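Long-range contacts in eukaryotic peptide chain release factor GTP-binding subunit (Schizosaccharomyces pombe, PDB 1R5B), which is a GTP-binding subunit of the translation release factor, related to elongation factors, with a P-loop-type domain and beta-rich domains: residues A[272-277]-A[292-298]; A[303-309]-A[350-355]; A[359-365]-A[432-437]. All coordinates share one frame; numbering follows the deposited sequence.

Contact 1. Residues A[272-277]-A[292-298]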
# COMPACT_ATOMS: atom_id res chain seq x y z
N ALA A 272 10.48 -5.60 0.64
CA ALA A 272 10.22 -6.73 -0.21
C ALA A 272 11.10 -6.64 -1.45
O ALA A 272 11.62 -5.57 -1.79
CB ALA A 272 8.75 -6.73 -0.63
N PRO A 273 11.24 -7.74 -2.18
CA PRO A 273 11.96 -7.71 -3.46
C PRO A 273 11.37 -6.69 -4.43
O PRO A 273 10.16 -6.54 -4.48
CB PRO A 273 11.75 -9.12 -4.02
CG PRO A 273 11.40 -9.98 -2.82
CD PRO A 273 10.69 -9.07 -1.86
N PHE A 274 12.22 -6.00 -5.18
CA PHE A 274 11.80 -5.02 -6.17
C PHE A 274 10.88 -5.67 -7.22
O PHE A 274 11.17 -6.77 -7.71
CB PHE A 274 13.04 -4.42 -6.84
CG PHE A 274 12.76 -3.39 -7.93
CD1 PHE A 274 12.18 -2.17 -7.63
CD2 PHE A 274 13.14 -3.63 -9.24
CE1 PHE A 274 11.94 -1.21 -8.63
CE2 PHE A 274 12.91 -2.67 -10.25
CZ PHE A 274 12.31 -1.47 -9.94
N ILE A 275 9.78 -5.00 -7.51
CA ILE A 275 8.86 -5.38 -8.58
C ILE A 275 8.34 -4.12 -9.26
O ILE A 275 7.80 -3.25 -8.60
CB ILE A 275 7.67 -6.15 -8.00
CG1 ILE A 275 8.15 -7.41 -7.25
CG2 ILE A 275 6.68 -6.50 -9.14
CD1 ILE A 275 7.06 -8.17 -6.51
N MET A 276 8.50 -4.03 -10.58
CA MET A 276 7.99 -2.90 -11.37
C MET A 276 7.58 -3.39 -12.75
O MET A 276 8.45 -3.61 -13.59
CB MET A 276 9.03 -1.78 -11.54
CG MET A 276 8.49 -0.57 -12.33
SD MET A 276 9.68 0.57 -13.02
CE MET A 276 9.99 -0.12 -14.45
N PRO A 277 6.29 -3.57 -12.98
CA PRO A 277 5.78 -3.83 -14.33
C PRO A 277 6.14 -2.70 -15.28
O PRO A 277 6.08 -1.53 -14.89
CB PRO A 277 4.27 -3.91 -14.14
CG PRO A 277 4.08 -4.21 -12.68
CD PRO A 277 5.21 -3.56 -11.98
N LYS A 292 5.34 1.82 -12.54
CA LYS A 292 5.08 2.11 -11.13
C LYS A 292 5.67 0.97 -10.32
O LYS A 292 5.35 -0.18 -10.56
CB LYS A 292 3.56 2.21 -10.87
CG LYS A 292 3.12 2.72 -9.47
CD LYS A 292 1.70 2.20 -9.09
CE LYS A 292 1.11 2.91 -7.87
NZ LYS A 292 -0.10 2.24 -7.22
N ILE A 293 6.51 1.30 -9.35
CA ILE A 293 7.11 0.28 -8.49
C ILE A 293 6.02 -0.31 -7.59
O ILE A 293 5.36 0.42 -6.87
CB ILE A 293 8.24 0.87 -7.67
CG1 ILE A 293 9.28 1.49 -8.60
CG2 ILE A 293 8.88 -0.22 -6.82
CD1 ILE A 293 10.39 2.25 -7.88
N GLU A 294 5.79 -1.61 -7.68
CA GLU A 294 4.76 -2.29 -6.88
C GLU A 294 5.29 -2.79 -5.55
O GLU A 294 4.53 -2.89 -4.59
CB GLU A 294 4.15 -3.44 -7.65
CG GLU A 294 3.40 -2.99 -8.90
CD GLU A 294 2.24 -2.05 -8.61
OE1 GLU A 294 1.62 -2.11 -7.52
OE2 GLU A 294 1.95 -1.24 -9.51
N ALA A 295 6.58 -3.08 -5.50
CA ALA A 295 7.20 -3.54 -4.28
C ALA A 295 8.66 -3.18 -4.30
O ALA A 295 9.27 -3.10 -5.36
CB ALA A 295 7.04 -5.07 -4.18
N GLY A 296 9.22 -3.01 -3.11
CA GLY A 296 10.65 -2.93 -2.91
C GLY A 296 11.19 -1.56 -3.24
O GLY A 296 10.46 -0.58 -3.26
N SER A 297 12.49 -1.50 -3.50
CA SER A 297 13.14 -0.23 -3.81
C SER A 297 14.24 -0.41 -4.85
O SER A 297 14.66 -1.52 -5.13
CB SER A 297 13.72 0.37 -2.54
OG SER A 297 14.86 -0.36 -2.15
N ILE A 298 14.73 0.70 -5.39
CA ILE A 298 15.77 0.66 -6.42
C ILE A 298 16.71 1.86 -6.25
O ILE A 298 16.27 2.98 -6.01
CB ILE A 298 15.09 0.60 -7.83
CG1 ILE A 298 16.10 0.31 -8.93
CG2 ILE A 298 14.39 1.91 -8.17
CD1 ILE A 298 16.47 -1.10 -9.04
O HOH W 1 13.80 -4.21 -2.80
O HOH W 2 3.72 -0.44 -13.85
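With CG anti to the backbone N (chi1 179°), the Phe274 ring lies against Ile298, whose CG1 is likewise anti to its own N (chi1 -170°). Ile298 CB sits over one ring face, toward the rim, 4.1 Å from the Phe274 ring centroid, a CH-pi contact. Ile293 comes to the same ring at about a right angle. Its CD1 lies at the ring edge, in plane, and its CG2 touches Phe274 CE1 at 3.7 Å. Ile298 and Ile293 thus bound the ring on one face and at part of its edge.

The backbones meet in a classic beta bulge. Glu294 and Ala295 both face Ile275. Ile275 O takes a bond from Glu294 N at 2.8 Å and a weak one from Ala295 N at 3.3 Å. Ile275 N answers with a bond to Ala295 O at 2.9 Å. Ala295 CB packs against Ile275 CD1 at 3.9 Å. Gly296 has a positive phi, and its CA comes within 3.0 Å of Ala272 O. Glu294 CG, anti to the carbonyl carbon, rests on Pro277 CD. One water bridges Ala272 O and Ser297 N, another Pro277 O and Lys292 N.

Strand 351-353 pairs with strand 275-283 and touches Phe274, Ile275 and Met276. Strand 334-340 packs on Met276 and Ile293, and helix 443-446 covers Ile275, Pro277 and Glu294.

Contact 2. Residues A[303-309]-A[350-355]; sequences NVLVMPI and YVLTST
Tyr350 and Pro308 form the tight end of this contact. Pro308, which follows a cis peptide bond, lays CD over one face of the Tyr350 ring, toward the rim, 3.6 Å from the ring centroid, in a CH-pi contact. Ile309 crosses the ring at about a right angle and brings CG2 to 3.6 Å from Tyr350 CE1. Val306 CG1, opposite its own backbone N (chi1 -172°), reaches Tyr350 CB at 3.8 Å. Its other methyl, CG2, meets Leu352 CD2 at 3.9 Å, and these two side chains lie side by side, pointing the same way.

Between the strands, four backbone bonds join two hydrogen-bonded pairs, Leu305 with Thr353 and Met307 with Val351. Leu305 N to Thr353 O is short, 2.7 Å, and nearly straight at 170°. Val306 and Leu352 make the non-hydrogen-bonded pair between them. On the face opposite Val306, Thr353 CG2 lies 4.0 Å from Leu305 CB and also touches Met307 CG. Thr353 OG1 is taken up by Phe274 O and Val359 N.

The other end is looser. Asn303 and Thr355 are exposed, and Thr355 CG2 lies 3.9 Å from Val304 C, a looser apolar contact. A water bridges Asn303 O and Thr355 N.

Strand 351-353 also pairs with strand 275-283. The contact is an antiparallel strand pair within a curled antiparallel sheet, consistent with the beta-barrel second domain of elongation-factor-like GTPases.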
# COMPACT_ATOMS: atom_id res chain seq x y z
N ASN A 303 21.56 -3.60 -10.52
CA ASN A 303 21.13 -4.60 -11.48
C ASN A 303 19.69 -4.97 -11.20
O ASN A 303 19.26 -4.93 -10.06
CB ASN A 303 22.02 -5.84 -11.42
CG ASN A 303 23.38 -5.61 -12.05
OD1 ASN A 303 23.63 -4.60 -12.70
ND2 ASN A 303 24.27 -6.57 -11.86
N VAL A 304 18.95 -5.30 -12.25
CA VAL A 304 17.60 -5.80 -12.13
C VAL A 304 17.41 -6.94 -13.11
O VAL A 304 18.15 -7.07 -14.06
CB VAL A 304 16.54 -4.70 -12.40
CG1 VAL A 304 16.80 -3.48 -11.52
CG2 VAL A 304 16.52 -4.30 -13.86
N LEU A 305 16.39 -7.75 -12.87
CA LEU A 305 16.08 -8.90 -13.72
C LEU A 305 14.82 -8.59 -14.48
O LEU A 305 13.88 -8.05 -13.91
CB LEU A 305 15.90 -10.15 -12.86
CG LEU A 305 15.71 -11.46 -13.61
CD1 LEU A 305 16.98 -11.83 -14.38
CD2 LEU A 305 15.33 -12.56 -12.66
N VAL A 306 14.79 -8.90 -15.76
CA VAL A 306 13.56 -8.84 -16.51
C VAL A 306 12.97 -10.24 -16.52
O VAL A 306 13.55 -11.14 -17.13
CB VAL A 306 13.74 -8.37 -17.96
CG1 VAL A 306 12.38 -8.15 -18.61
CG2 VAL A 306 14.59 -7.10 -18.04
N MET A 307 11.85 -10.43 -15.84
CA MET A 307 11.05 -11.65 -16.01
C MET A 307 9.97 -11.40 -17.07
O MET A 307 9.54 -10.26 -17.24
CB MET A 307 10.43 -12.07 -14.66
CG MET A 307 11.44 -12.66 -13.69
SD MET A 307 12.52 -13.88 -14.41
CE MET A 307 11.54 -15.23 -14.31
N PRO A 308 9.50 -12.43 -17.77
CA PRO A 308 9.84 -13.84 -17.55
C PRO A 308 11.08 -14.37 -18.31
O PRO A 308 11.36 -15.56 -18.23
CB PRO A 308 8.60 -14.55 -18.10
CG PRO A 308 8.21 -13.70 -19.29
CD PRO A 308 8.53 -12.28 -18.87
N ILE A 309 11.79 -13.51 -19.03
CA ILE A 309 12.88 -13.93 -19.91
C ILE A 309 14.22 -14.19 -19.20
O ILE A 309 15.15 -14.71 -19.82
CB ILE A 309 13.06 -12.91 -21.07
CG1 ILE A 309 13.34 -11.49 -20.55
CG2 ILE A 309 11.82 -12.90 -21.96
CD1 ILE A 309 13.87 -10.55 -21.61
N TYR A 350 6.32 -7.18 -19.24
CA TYR A 350 7.43 -7.81 -18.54
C TYR A 350 7.72 -6.98 -17.31
O TYR A 350 7.28 -5.84 -17.20
CB TYR A 350 8.66 -7.89 -19.44
CG TYR A 350 8.57 -8.92 -20.57
CD1 TYR A 350 9.67 -9.14 -21.39
CD2 TYR A 350 7.42 -9.67 -20.80
CE1 TYR A 350 9.63 -10.08 -22.42
CE2 TYR A 350 7.37 -10.62 -21.83
CZ TYR A 350 8.48 -10.81 -22.64
OH TYR A 350 8.47 -11.74 -23.66
N VAL A 351 8.45 -7.55 -16.37
CA VAL A 351 8.54 -6.93 -15.06
C VAL A 351 9.98 -6.85 -14.61
O VAL A 351 10.69 -7.86 -14.61
CB VAL A 351 7.71 -7.71 -14.03
CG1 VAL A 351 7.88 -7.13 -12.64
CG2 VAL A 351 6.25 -7.71 -14.43
N LEU A 352 10.42 -5.65 -14.23
CA LEU A 352 11.72 -5.49 -13.63
C LEU A 352 11.61 -6.00 -12.22
O LEU A 352 10.61 -5.76 -11.55
CB LEU A 352 12.17 -4.03 -13.63
CG LEU A 352 12.18 -3.37 -15.02
CD1 LEU A 352 12.78 -1.99 -14.92
CD2 LEU A 352 12.93 -4.22 -16.05
N THR A 353 12.62 -6.71 -11.77
CA THR A 353 12.58 -7.28 -10.45
C THR A 353 13.95 -7.60 -9.88
O THR A 353 14.99 -7.44 -10.55
CB THR A 353 11.67 -8.52 -10.45
OG1 THR A 353 11.45 -8.95 -9.10
CG2 THR A 353 12.34 -9.69 -11.12
N SER A 354 13.95 -7.99 -8.62
CA SER A 354 15.14 -8.40 -7.91
C SER A 354 15.80 -9.60 -8.57
O SER A 354 15.12 -10.53 -8.97
CB SER A 354 14.75 -8.80 -6.49
OG SER A 354 15.87 -9.21 -5.74
N THR A 355 17.13 -9.58 -8.65
CA THR A 355 17.87 -10.74 -9.13
C THR A 355 17.91 -11.86 -8.10
O THR A 355 18.03 -13.01 -8.48
CB THR A 355 19.30 -10.38 -9.52
OG1 THR A 355 19.99 -9.83 -8.39
CG2 THR A 355 19.32 -9.28 -10.57
O HOH W 3 18.29 -6.68 -7.68

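Contact 3. Residues A[359-365]-A[432-437]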
# COMPACT_ATOMS: atom_id res chain seq x y z
N VAL A 359 10.16 -11.67 -8.93
CA VAL A 359 8.74 -11.84 -9.11
C VAL A 359 8.47 -13.17 -9.79
O VAL A 359 9.21 -13.56 -10.70
CB VAL A 359 8.13 -10.72 -9.98
CG1 VAL A 359 8.54 -10.83 -11.43
CG2 VAL A 359 6.64 -10.73 -9.88
N HIS A 360 7.40 -13.85 -9.39
CA HIS A 360 7.03 -15.12 -10.01
C HIS A 360 6.51 -14.94 -11.42
O HIS A 360 6.03 -13.88 -11.77
CB HIS A 360 5.98 -15.83 -9.17
CG HIS A 360 6.51 -16.33 -7.87
ND1 HIS A 360 6.75 -17.66 -7.62
CD2 HIS A 360 6.86 -15.66 -6.74
CE1 HIS A 360 7.21 -17.80 -6.39
NE2 HIS A 360 7.29 -16.60 -5.84
N ALA A 361 6.64 -15.99 -12.21
CA ALA A 361 6.08 -16.05 -13.54
C ALA A 361 5.67 -17.49 -13.77
O ALA A 361 6.36 -18.41 -13.33
CB ALA A 361 7.07 -15.63 -14.56
N THR A 362 4.54 -17.68 -14.43
CA THR A 362 3.99 -19.01 -14.59
C THR A 362 3.03 -19.06 -15.76
O THR A 362 2.67 -18.03 -16.32
CB THR A 362 3.27 -19.43 -13.28
OG1 THR A 362 3.00 -20.83 -13.28
CG2 THR A 362 1.90 -18.78 -13.17
N THR A 363 2.65 -20.28 -16.13
CA THR A 363 1.58 -20.49 -17.10
C THR A 363 0.35 -21.11 -16.44
O THR A 363 -0.64 -21.38 -17.12
CB THR A 363 2.06 -21.41 -18.25
OG1 THR A 363 2.70 -22.57 -17.72
CG2 THR A 363 3.14 -20.74 -19.08
N ARG A 364 0.40 -21.35 -15.13
CA ARG A 364 -0.66 -22.08 -14.44
C ARG A 364 -1.01 -21.48 -13.08
O ARG A 364 -0.14 -21.35 -12.22
CB ARG A 364 -0.26 -23.55 -14.27
CG ARG A 364 -0.12 -24.28 -15.59
CD ARG A 364 0.07 -25.78 -15.46
NE ARG A 364 0.59 -26.36 -16.70
CZ ARG A 364 1.88 -26.39 -17.06
NH1 ARG A 364 2.82 -25.87 -16.28
NH2 ARG A 364 2.23 -26.96 -18.21
N PHE A 365 -2.28 -21.13 -12.90
CA PHE A 365 -2.74 -20.50 -11.66
C PHE A 365 -4.26 -20.55 -11.45
O PHE A 365 -5.02 -20.67 -12.40
CB PHE A 365 -2.32 -19.03 -11.65
CG PHE A 365 -2.94 -18.21 -12.74
CD1 PHE A 365 -2.37 -18.19 -13.99
CD2 PHE A 365 -4.06 -17.43 -12.51
CE1 PHE A 365 -2.91 -17.42 -14.99
CE2 PHE A 365 -4.61 -16.66 -13.52
CZ PHE A 365 -4.02 -16.67 -14.76
N THR A 432 2.34 -18.38 -23.19
CA THR A 432 3.71 -18.07 -22.76
C THR A 432 3.67 -17.44 -21.37
O THR A 432 2.74 -16.70 -21.07
CB THR A 432 4.42 -17.12 -23.76
OG1 THR A 432 3.74 -15.86 -23.81
CG2 THR A 432 4.34 -17.65 -25.20
N PRO A 433 4.68 -17.71 -20.54
CA PRO A 433 4.66 -17.30 -19.13
C PRO A 433 4.42 -15.80 -18.91
O PRO A 433 4.89 -14.97 -19.68
CB PRO A 433 6.07 -17.68 -18.65
CG PRO A 433 6.52 -18.74 -19.55
CD PRO A 433 5.94 -18.40 -20.88
N VAL A 434 3.67 -15.46 -17.87
CA VAL A 434 3.46 -14.06 -17.52
C VAL A 434 3.70 -13.86 -16.03
O VAL A 434 3.47 -14.76 -15.23
CB VAL A 434 2.07 -13.52 -18.01
CG1 VAL A 434 1.13 -14.65 -18.38
CG2 VAL A 434 1.43 -12.57 -16.99
N CYS A 435 4.21 -12.68 -15.68
CA CYS A 435 4.54 -12.39 -14.29
C CYS A 435 3.30 -12.10 -13.51
O CYS A 435 2.41 -11.43 -14.00
CB CYS A 435 5.48 -11.19 -14.21
SG CYS A 435 7.00 -11.43 -15.14
N MET A 436 3.23 -12.63 -12.30
CA MET A 436 2.07 -12.46 -11.44
C MET A 436 2.42 -12.88 -10.02
O MET A 436 3.36 -13.64 -9.80
CB MET A 436 0.86 -13.26 -11.97
CG MET A 436 1.04 -14.78 -11.93
SD MET A 436 -0.40 -15.79 -12.47
CE MET A 436 -0.53 -15.25 -14.07
N GLU A 437 1.67 -12.36 -9.07
CA GLU A 437 1.65 -12.84 -7.70
C GLU A 437 0.19 -12.94 -7.25
O GLU A 437 -0.70 -12.34 -7.85
CB GLU A 437 2.38 -11.85 -6.78
CG GLU A 437 3.82 -11.56 -7.15
CD GLU A 437 4.81 -12.61 -6.69
OE1 GLU A 437 4.60 -13.26 -5.65
OE2 GLU A 437 5.82 -12.76 -7.39
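At the apolar centre, Met436 lays its end on the Phe365 ring. Met436 takes chi1 66°, which sets CG between its backbone N and carbonyl carbon, and a bend at chi3 turns the methyl onto the ring. The side chains cross at about a right angle. Met436 CE and SD both lie over the ring face, each 3.7 Å from the Phe365 centroid. The first is a CH-pi contact and the second a Met-aromatic one. Thr362 CG2 touches Met436 SD at 3.8 Å. On the other face of the strand pair, Val359 CG1 and Ala361 CB pack loosely on Cys435 SG.

Around this centre run the backbone bonds. Thr362 and Val434 exchange two, both 3.2 Å, as a hydrogen-bonded pair. Ala361 and Cys435 form the neighbouring non-hydrogen-bonded pair. Met436 N bonds to His360 O.

At the polar edge, Glu437 OE2 accepts from His360 N at 2.8 Å in an almost straight bond of 177°. The same oxygen lies in the plane of the His360 ring, at its edge, 3.1 Å from His360 CD2. The ring and carboxylate planes are 71° apart.

Thr362 OG1 accepts from Arg364 N, an ST turn, and also bonds to Leu466 O. The chain turns a corner at Thr363 and runs on into the C-terminal sheet. A short two-stranded antiparallel sheet thus stands where the curled barrel sheet meets the C-terminal sheet, consistent with the interface of the two beta domains in elongation-factor-like GTPases.

How the contacts relate
From the N terminus, contact 1 closes first, over a 14-residue hairpin connection made of the rest of strand 275-283 and most of strand 287-292. Contact 2 opens after it and spans 40 residues. Contact 3 opens last and spans 66. The three follow in series; none nests in or crosses another. Contacts 1 and 2 share one antiparallel sheet: Met276 N bonds to Leu352 O, and Ile298 CD1 packs on Val304 CG1. Contact 3 belongs to a separate two-stranded sheet, yet meets contact 2 through Cys435 against Met307 and Val351, and through Pro433 against Pro308. Ile275 CD1 also touches Val359 CG2. Contact 3 therefore links that curled sheet with the C-terminal sheet.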